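Local structure of poly-gamma-glutamate hydrolase (Bacillus phage phiNIT1, 3A9L) at residues Ala22-Tyr36 with Val56-Leu70. The protein is a zinc-dependent phage peptidase that hydrolyses the gamma-glutamyl linkages of bacterial poly-gamma-glutamate. Residues are numbered along the deposited sequence; the frame is centred on the assembly and turned at random.
Sequences AYNIEVKRQNPSMIY and VELTGGSLYLFQGLL
Asn24 and Gln67 face each other as a hydrogen-bonded antiparallel pair where strand 62-68, which ends the beta-alpha-beta unit begun by strand 34-42, takes strand 23-29 along its other edge. Their side chains run alongside each other, amide planes 31° apart, and Gln67 NE2 gives a nearly straight 2.9 Å bond to a lone pair of Asn24 OD1. Gln67 OE1 is hydrogen-bonded to Thr49 OG1, so both ends of that amide are engaged, which should fix its flip. Beyond Gln67, Glu26 runs beside Leu65; its OE1 passes 3.5 Å from Leu65 CD1 and is hydrogen-bonded to Tyr53 OH.

The face carrying Tyr23, Ile25, Tyr64 and Phe66 is built of rings and aliphatic side chains. The rings of Tyr23 and Phe66 lie 18° from parallel but slid apart, with Tyr23 CD2 3.5 Å from Phe66 CE2; helix 10-16 packs against both. Ile25 chi1 of -44° sets CG2 opposite the backbone N, where it reaches Tyr64 CE2 at 3.5 Å. Strand 23-29 also pairs with a strand of the second subunit, continuing the sheet across the dimer.

Where the chain leaves strand 23-29, Gln30 NE2 reaches Gly61 O at 2.7 Å from above the carbonyl plane. Ser62 OG, hydrogen-bonded also to His96 NE2, accepts a hydrogen bond from Gln30 N at 3.0 Å and a weak one from Asn31 N.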
ATOM      1  N   ALA A  22      -1.661  13.544 -10.410  1.00 20.55           N
ATOM      2  CA  ALA A  22      -1.824  14.490  -9.278  1.00 19.66           C
ATOM      3  C   ALA A  22      -1.736  13.836  -7.875  1.00 19.83           C
ATOM      4  O   ALA A  22      -1.394  14.505  -6.882  1.00 19.07           O
ATOM      5  CB  ALA A  22      -3.126  15.272  -9.405  1.00 20.68           C
ATOM      6  N   TYR A  23      -2.077  12.545  -7.774  1.00 18.38           N
ATOM      7  CA  TYR A  23      -2.079  11.905  -6.480  1.00 18.13           C
ATOM      8  C   TYR A  23      -1.847  10.381  -6.607  1.00 17.95           C
ATOM      9  O   TYR A  23      -2.086   9.800  -7.662  1.00 17.15           O
ATOM     10  CB  TYR A  23      -3.409  12.172  -5.736  1.00 17.33           C
ATOM     11  CG  TYR A  23      -4.545  11.322  -6.241  1.00 19.61           C
ATOM     12  CD1 TYR A  23      -5.288  11.716  -7.362  1.00 17.91           C
ATOM     13  CD2 TYR A  23      -4.884  10.106  -5.595  1.00 17.53           C
ATOM     14  CE1 TYR A  23      -6.368  10.932  -7.828  1.00 21.77           C
ATOM     15  CE2 TYR A  23      -5.924   9.324  -6.072  1.00 18.79           C
ATOM     16  CZ  TYR A  23      -6.658   9.736  -7.174  1.00 18.82           C
ATOM     17  OH  TYR A  23      -7.691   8.971  -7.629  1.00 16.35           O
ATOM     18  N   ASN A  24      -1.321   9.788  -5.534  1.00 17.60           N
ATOM     19  CA  ASN A  24      -1.308   8.329  -5.383  1.00 17.51           C
ATOM     20  C   ASN A  24      -1.787   7.929  -3.965  1.00 17.82           C
ATOM     21  O   ASN A  24      -1.890   8.778  -3.071  1.00 16.14           O
ATOM     22  CB  ASN A  24       0.036   7.699  -5.840  1.00 17.59           C
ATOM     23  CG  ASN A  24       1.187   7.857  -4.840  1.00 17.72           C
ATOM     24  OD1 ASN A  24       1.007   8.027  -3.643  1.00 20.45           O
ATOM     25  ND2 ASN A  24       2.385   7.730  -5.351  1.00 22.22           N
ATOM     26  N   ILE A  25      -2.128   6.650  -3.792  1.00 17.30           N
ATOM     27  CA  ILE A  25      -2.470   6.115  -2.490  1.00 16.93           C
ATOM     28  C   ILE A  25      -1.576   4.903  -2.171  1.00 17.68           C
ATOM     29  O   ILE A  25      -1.357   4.007  -3.025  1.00 17.72           O
ATOM     30  CB  ILE A  25      -3.964   5.703  -2.408  1.00 17.76           C
ATOM     31  CG1 ILE A  25      -4.886   6.771  -3.055  1.00 16.71           C
ATOM     32  CG2 ILE A  25      -4.368   5.464  -0.934  1.00 14.99           C
ATOM     33  CD1 ILE A  25      -6.364   6.396  -3.081  1.00 13.57           C
ATOM     34  N   GLU A  26      -1.099   4.863  -0.930  1.00 18.34           N
ATOM     35  CA  GLU A  26      -0.216   3.805  -0.422  1.00 17.94           C
ATOM     36  C   GLU A  26      -0.806   3.213   0.850  1.00 18.54           C
ATOM     37  O   GLU A  26      -1.275   3.949   1.733  1.00 18.18           O
ATOM     38  CB  GLU A  26       1.184   4.362  -0.110  1.00 18.51           C
ATOM     39  CG  GLU A  26       1.934   4.976  -1.269  1.00 19.56           C
ATOM     40  CD  GLU A  26       3.434   5.079  -0.980  1.00 22.42           C
ATOM     41  OE1 GLU A  26       3.836   5.158   0.203  1.00 24.87           O
ATOM     42  OE2 GLU A  26       4.221   5.050  -1.932  1.00 25.97           O
ATOM     43  N   VAL A  27      -0.771   1.879   0.981  1.00 18.52           N
ATOM     44  CA  VAL A  27      -1.359   1.197   2.167  1.00 17.85           C
ATOM     45  C   VAL A  27      -0.463   0.015   2.549  1.00 18.49           C
ATOM     46  O   VAL A  27      -0.048  -0.755   1.699  1.00 18.45           O
ATOM     47  CB  VAL A  27      -2.781   0.639   1.876  1.00 18.57           C
ATOM     48  CG1 VAL A  27      -3.407   0.013   3.131  1.00 17.90           C
ATOM     49  CG2 VAL A  27      -3.723   1.684   1.303  1.00 19.93           C
ATOM     50  N   LYS A  28      -0.168  -0.135   3.831  1.00 18.68           N
ATOM     51  CA  LYS A  28       0.360  -1.384   4.289  1.00 19.23           C
ATOM     52  C   LYS A  28      -0.342  -1.741   5.588  1.00 20.07           C
ATOM     53  O   LYS A  28      -0.108  -1.108   6.594  1.00 21.48           O
ATOM     54  CB  LYS A  28       1.909  -1.333   4.451  1.00 18.26           C
ATOM     55  CG  LYS A  28       2.504  -2.761   4.807  1.00 18.17           C
ATOM     56  CD  LYS A  28       4.007  -2.735   5.020  1.00 21.99           C
ATOM     57  CE  LYS A  28       4.590  -4.166   5.079  1.00 23.88           C
ATOM     58  NZ  LYS A  28       6.082  -4.188   5.224  1.00 29.09           N
ATOM     59  N   ARG A  29      -1.229  -2.734   5.536  1.00 20.70           N
ATOM     60  CA  ARG A  29      -1.934  -3.216   6.697  1.00 20.93           C
ATOM     61  C   ARG A  29      -1.104  -4.394   7.228  1.00 20.81           C
ATOM     62  O   ARG A  29      -0.929  -5.405   6.522  1.00 19.46           O
ATOM     63  CB  ARG A  29      -3.364  -3.653   6.320  1.00 20.85           C
ATOM     64  CG  ARG A  29      -4.205  -3.908   7.567  1.00 22.34           C
ATOM     65  CD  ARG A  29      -5.619  -4.427   7.326  1.00 22.99           C
ATOM     66  NE  ARG A  29      -6.179  -4.898   8.593  1.00 22.13           N
ATOM     67  CZ  ARG A  29      -7.137  -5.815   8.733  1.00 20.63           C
ATOM     68  NH1 ARG A  29      -7.732  -6.335   7.690  1.00 21.47           N
ATOM     69  NH2 ARG A  29      -7.534  -6.175   9.948  1.00 17.95           N
ATOM     70  N   GLN A  30      -0.592  -4.245   8.451  1.00 20.81           N
ATOM     71  CA  GLN A  30       0.383  -5.156   9.017  1.00 21.16           C
ATOM     72  C   GLN A  30       0.323  -5.196  10.541  1.00 21.40           C
ATOM     73  O   GLN A  30       1.168  -5.794  11.182  1.00 20.49           O
ATOM     74  CB  GLN A  30       1.805  -4.806   8.518  1.00 21.32           C
ATOM     75  CG  GLN A  30       2.381  -3.469   9.025  1.00 22.88           C
ATOM     76  CD  GLN A  30       3.868  -3.311   8.735  1.00 23.21           C
ATOM     77  OE1 GLN A  30       4.537  -4.239   8.251  1.00 22.60           O
ATOM     78  NE2 GLN A  30       4.398  -2.131   9.022  1.00 20.87           N
ATOM     79  N   ASN A  31      -0.705  -4.580  11.107  1.00 20.61           N
ATOM     80  CA  ASN A  31      -0.888  -4.520  12.557  1.00 21.61           C
ATOM     81  C   ASN A  31      -2.384  -4.475  12.905  1.00 21.33           C
ATOM     82  O   ASN A  31      -3.131  -3.717  12.271  1.00 20.83           O
ATOM     83  CB  ASN A  31      -0.134  -3.307  13.130  1.00 20.89           C
ATOM     84  CG  ASN A  31       0.087  -3.388  14.646  1.00 22.63           C
ATOM     85  OD1 ASN A  31      -0.727  -2.883  15.428  1.00 21.10           O
ATOM     86  ND2 ASN A  31       1.186  -4.013  15.063  1.00 20.89           N
ATOM     87  N   PRO A  32      -2.833  -5.296  13.891  1.00 22.62           N
ATOM     88  CA  PRO A  32      -4.198  -5.251  14.414  1.00 23.11           C
ATOM     89  C   PRO A  32      -4.551  -3.995  15.226  1.00 23.63           C
ATOM     90  O   PRO A  32      -5.730  -3.599  15.269  1.00 24.65           O
ATOM     91  CB  PRO A  32      -4.247  -6.465  15.347  1.00 24.07           C
ATOM     92  CG  PRO A  32      -2.815  -6.710  15.708  1.00 22.24           C
ATOM     93  CD  PRO A  32      -2.076  -6.422  14.476  1.00 22.09           C
ATOM     94  N   SER A  33      -3.548  -3.363  15.819  1.00 23.16           N
ATOM     95  CA  SER A  33      -3.756  -2.360  16.877  1.00 23.89           C
ATOM     96  C   SER A  33      -3.594  -0.909  16.476  1.00 22.88           C
ATOM     97  O   SER A  33      -4.343  -0.064  16.982  1.00 22.97           O
ATOM     98  CB  SER A  33      -2.832  -2.617  18.055  1.00 22.96           C
ATOM     99  OG  SER A  33      -3.186  -3.830  18.682  1.00 26.07           O
ATOM    100  N   MET A  34      -2.619  -0.627  15.602  1.00 22.20           N
ATOM    101  CA  MET A  34      -2.164   0.740  15.343  1.00 20.52           C
ATOM    102  C   MET A  34      -1.880   1.060  13.870  1.00 19.66           C
ATOM    103  O   MET A  34      -1.240   0.270  13.153  1.00 19.34           O
ATOM    104  CB  MET A  34      -0.906   1.030  16.186  1.00 21.08           C
ATOM    105  CG  MET A  34      -0.346   2.439  16.072  1.00 19.29           C
ATOM    106  SD  MET A  34      -1.562   3.730  16.367  1.00 22.76           S
ATOM    107  CE  MET A  34      -1.531   3.865  18.119  1.00 22.52           C
ATOM    108  N   ILE A  35      -2.338   2.234  13.418  1.00 18.22           N
ATOM    109  CA  ILE A  35      -2.125   2.648  12.041  1.00 17.04           C
ATOM    110  C   ILE A  35      -1.678   4.126  12.026  1.00 17.60           C
ATOM    111  O   ILE A  35      -2.309   4.971  12.635  1.00 17.01           O
ATOM    112  CB  ILE A  35      -3.412   2.470  11.165  1.00 17.15           C
ATOM    113  CG1 ILE A  35      -3.176   2.980   9.741  1.00 17.82           C
ATOM    114  CG2 ILE A  35      -4.640   3.131  11.841  1.00 17.09           C
ATOM    115  CD1 ILE A  35      -4.349   2.752   8.747  1.00 20.20           C
ATOM    116  N   TYR A  36      -0.567   4.394  11.356  1.00 17.32           N
ATOM    117  CA  TYR A  36      -0.058   5.728  11.244  1.00 17.39           C
ATOM    118  C   TYR A  36      -0.312   6.183   9.850  1.00 17.34           C
ATOM    119  O   TYR A  36      -0.008   5.477   8.890  1.00 17.34           O
ATOM    120  CB  TYR A  36       1.434   5.727  11.518  1.00 18.20           C
ATOM    121  CG  TYR A  36       1.776   5.339  12.920  1.00 17.40           C
ATOM    122  CD1 TYR A  36       1.543   6.223  13.971  1.00 18.52           C
ATOM    123  CD2 TYR A  36       2.305   4.084  13.212  1.00 18.82           C
ATOM    124  CE1 TYR A  36       1.870   5.892  15.275  1.00 18.39           C
ATOM    125  CE2 TYR A  36       2.616   3.737  14.543  1.00 15.09           C
ATOM    126  CZ  TYR A  36       2.402   4.667  15.548  1.00 14.90           C
ATOM    127  OH  TYR A  36       2.691   4.368  16.856  1.00 21.04           O
ATOM    128  N   VAL A  56       6.620   4.033  11.018  1.00 19.71           N
ATOM    129  CA  VAL A  56       6.208   2.686  10.658  1.00 20.28           C
ATOM    130  C   VAL A  56       7.404   1.727  10.683  1.00 20.52           C
ATOM    131  O   VAL A  56       7.282   0.574  11.146  1.00 20.06           O
ATOM    132  CB  VAL A  56       5.481   2.707   9.291  1.00 20.47           C
ATOM    133  CG1 VAL A  56       5.383   1.294   8.661  1.00 20.69           C
ATOM    134  CG2 VAL A  56       4.098   3.297   9.485  1.00 19.20           C
ATOM    135  N   GLU A  57       8.544   2.197  10.173  1.00 21.23           N
ATOM    136  CA  GLU A  57       9.780   1.395  10.164  1.00 22.65           C
ATOM    137  C   GLU A  57      10.224   1.123  11.611  1.00 22.72           C
ATOM    138  O   GLU A  57      10.648   0.014  11.933  1.00 22.07           O
ATOM    139  CB  GLU A  57      10.873   2.086   9.359  1.00 23.38           C
ATOM    140  CG  GLU A  57      10.711   1.975   7.852  1.00 27.37           C
ATOM    141  CD  GLU A  57      11.224   3.221   7.126  1.00 32.96           C
ATOM    142  OE1 GLU A  57      12.146   3.880   7.676  1.00 35.04           O
ATOM    143  OE2 GLU A  57      10.674   3.560   6.038  1.00 34.01           O
ATOM    144  N   LEU A  58      10.043   2.113  12.484  1.00 21.70           N
ATOM    145  CA  LEU A  58      10.295   1.928  13.940  1.00 22.96           C
ATOM    146  C   LEU A  58       9.308   1.072  14.732  1.00 23.24           C
ATOM    147  O   LEU A  58       9.682   0.487  15.748  1.00 24.40           O
ATOM    148  CB  LEU A  58      10.398   3.278  14.644  1.00 21.54           C
ATOM    149  CG  LEU A  58      11.562   4.194  14.319  1.00 23.18           C
ATOM    150  CD1 LEU A  58      11.390   5.461  15.123  1.00 22.36           C
ATOM    151  CD2 LEU A  58      12.872   3.521  14.588  1.00 21.89           C
ATOM    152  N   THR A  59       8.046   1.027  14.303  1.00 23.70           N
ATOM    153  CA  THR A  59       6.965   0.412  15.102  1.00 22.78           C
ATOM    154  C   THR A  59       6.409  -0.894  14.549  1.00 22.38           C
ATOM    155  O   THR A  59       5.951  -1.749  15.309  1.00 22.28           O
ATOM    156  CB  THR A  59       5.766   1.388  15.287  1.00 22.48           C
ATOM    157  OG1 THR A  59       5.295   1.807  14.001  1.00 24.16           O
ATOM    158  CG2 THR A  59       6.185   2.653  16.069  1.00 21.70           C
ATOM    159  N   GLY A  60       6.422  -1.030  13.229  1.00 22.59           N
ATOM    160  CA  GLY A  60       5.662  -2.095  12.556  1.00 22.15           C
ATOM    161  C   GLY A  60       4.163  -1.792  12.529  1.00 21.56           C
ATOM    162  O   GLY A  60       3.339  -2.681  12.345  1.00 19.75           O
ATOM    163  N   GLY A  61       3.806  -0.519  12.752  1.00 22.49           N
ATOM    164  CA  GLY A  61       2.427  -0.065  12.618  1.00 21.75           C
ATOM    165  C   GLY A  61       2.006  -0.183  11.169  1.00 21.39           C
ATOM    166  O   GLY A  61       2.865  -0.269  10.305  1.00 21.15           O
ATOM    167  N   SER A  62       0.696  -0.264  10.904  1.00 20.88           N
ATOM    168  CA  SER A  62       0.199  -0.155   9.534  1.00 19.51           C
ATOM    169  C   SER A  62       0.381   1.307   9.070  1.00 18.98           C
ATOM    170  O   SER A  62       0.585   2.219   9.897  1.00 18.74           O
ATOM    171  CB  SER A  62      -1.279  -0.545   9.409  1.00 20.05           C
ATOM    172  OG  SER A  62      -1.583  -1.846   9.874  1.00 19.61           O
ATOM    173  N   LEU A  63       0.326   1.495   7.752  1.00 18.12           N
ATOM    174  CA  LEU A  63       0.570   2.762   7.081  1.00 17.36           C
ATOM    175  C   LEU A  63      -0.541   3.014   6.079  1.00 17.23           C
ATOM    176  O   LEU A  63      -1.026   2.087   5.418  1.00 18.14           O
ATOM    177  CB  LEU A  63       1.923   2.699   6.336  1.00 17.69           C
ATOM    178  CG  LEU A  63       2.389   3.748   5.314  1.00 17.70           C
ATOM    179  CD1 LEU A  63       3.928   3.823   5.224  1.00 16.41           C
ATOM    180  CD2 LEU A  63       1.770   3.556   3.919  1.00 17.30           C
ATOM    181  N   TYR A  64      -0.940   4.281   5.959  1.00 16.11           N
ATOM    182  CA  TYR A  64      -1.793   4.714   4.851  1.00 15.78           C
ATOM    183  C   TYR A  64      -1.370   6.113   4.530  1.00 14.61           C
ATOM    184  O   TYR A  64      -1.192   6.891   5.464  1.00 15.18           O
ATOM    185  CB  TYR A  64      -3.258   4.738   5.258  1.00 14.61           C
ATOM    186  CG  TYR A  64      -4.133   5.418   4.224  1.00 18.60           C
ATOM    187  CD1 TYR A  64      -4.310   6.813   4.237  1.00 19.20           C
ATOM    188  CD2 TYR A  64      -4.774   4.688   3.248  1.00 15.38           C
ATOM    189  CE1 TYR A  64      -5.090   7.428   3.321  1.00 22.03           C
ATOM    190  CE2 TYR A  64      -5.581   5.305   2.321  1.00 15.64           C
ATOM    191  CZ  TYR A  64      -5.721   6.665   2.360  1.00 18.00           C
ATOM    192  OH  TYR A  64      -6.486   7.300   1.439  1.00 19.85           O
ATOM    193  N   LEU A  65      -1.230   6.433   3.237  1.00 15.02           N
ATOM    194  CA  LEU A  65      -0.879   7.797   2.779  1.00 15.98           C
ATOM    195  C   LEU A  65      -1.638   8.196   1.532  1.00 16.28           C
ATOM    196  O   LEU A  65      -1.515   7.537   0.498  1.00 17.65           O
ATOM    197  CB  LEU A  65       0.599   7.855   2.407  1.00 15.93           C
ATOM    198  CG  LEU A  65       1.690   7.555   3.389  1.00 16.25           C
ATOM    199  CD1 LEU A  65       2.968   7.546   2.613  1.00 19.07           C
ATOM    200  CD2 LEU A  65       1.724   8.635   4.495  1.00 14.40           C
ATOM    201  N   PHE A  66      -2.413   9.269   1.607  1.00 16.75           N
ATOM    202  CA  PHE A  66      -3.006   9.865   0.395  1.00 17.10           C
ATOM    203  C   PHE A  66      -2.082  10.990   0.032  1.00 18.10           C
ATOM    204  O   PHE A  66      -1.963  11.954   0.795  1.00 18.04           O
ATOM    205  CB  PHE A  66      -4.439  10.386   0.650  1.00 16.15           C
ATOM    206  CG  PHE A  66      -5.124  10.918  -0.582  1.00 16.45           C
ATOM    207  CD1 PHE A  66      -4.988  12.275  -0.934  1.00 18.73           C
ATOM    208  CD2 PHE A  66      -5.935  10.102  -1.372  1.00 16.89           C
ATOM    209  CE1 PHE A  66      -5.600  12.785  -2.081  1.00 17.86           C
ATOM    210  CE2 PHE A  66      -6.553  10.612  -2.511  1.00 18.87           C
ATOM    211  CZ  PHE A  66      -6.389  11.961  -2.862  1.00 18.96           C
ATOM    212  N   GLN A  67      -1.382  10.836  -1.100  1.00 19.52           N
ATOM    213  CA  GLN A  67      -0.213  11.686  -1.406  1.00 20.17           C
ATOM    214  C   GLN A  67      -0.456  12.596  -2.598  1.00 20.42           C
ATOM    215  O   GLN A  67      -0.866  12.104  -3.647  1.00 18.93           O
ATOM    216  CB  GLN A  67       1.006  10.801  -1.751  1.00 21.20           C
ATOM    217  CG  GLN A  67       1.602   9.965  -0.601  1.00 21.53           C
ATOM    218  CD  GLN A  67       3.046   9.543  -0.889  1.00 22.48           C
ATOM    219  OE1 GLN A  67       3.973  10.020  -0.246  1.00 24.68           O
ATOM    220  NE2 GLN A  67       3.239   8.718  -1.901  1.00 20.99           N
ATOM    221  N   GLY A  68      -0.184  13.903  -2.436  1.00 20.28           N
ATOM    222  CA  GLY A  68      -0.033  14.810  -3.583  1.00 21.23           C
ATOM    223  C   GLY A  68       1.283  14.602  -4.320  1.00 21.84           C
ATOM    224  O   GLY A  68       2.330  14.424  -3.690  1.00 22.08           O
ATOM    225  N   LEU A  69       1.226  14.629  -5.646  1.00 22.50           N
ATOM    226  CA  LEU A  69       2.376  14.350  -6.520  1.00 23.19           C
ATOM    227  C   LEU A  69       2.763  15.499  -7.430  1.00 23.37           C
ATOM    228  O   LEU A  69       3.755  15.403  -8.179  1.00 23.55           O
ATOM    229  CB  LEU A  69       2.098  13.142  -7.428  1.00 23.78           C
ATOM    230  CG  LEU A  69       1.671  11.813  -6.798  1.00 24.06           C
ATOM    231  CD1 LEU A  69       1.545  10.717  -7.855  1.00 23.56           C
ATOM    232  CD2 LEU A  69       2.678  11.430  -5.772  1.00 24.26           C
ATOM    233  N   LEU A  70       2.004  16.581  -7.365  1.00 23.71           N
ATOM    234  CA  LEU A  70       2.223  17.676  -8.278  1.00 24.31           C
ATOM    235  C   LEU A  70       3.508  18.346  -7.861  1.00 25.31           C
ATOM    236  O   LEU A  70       3.852  18.367  -6.681  1.00 24.64           O
ATOM    237  CB  LEU A  70       1.051  18.663  -8.289  1.00 24.14           C
ATOM    238  CG  LEU A  70      -0.270  18.037  -8.744  1.00 23.00           C
ATOM    239  CD1 LEU A  70      -1.461  18.636  -7.991  1.00 26.56           C
ATOM    240  CD2 LEU A  70      -0.441  18.145 -10.245  1.00 22.26           C
TER
HETATM  241  O   HOH W   1       4.839   7.758  -4.015  1.00 25.55           O
HETATM  242  O   HOH W   2       6.971  -1.455   9.021  1.00 36.19           O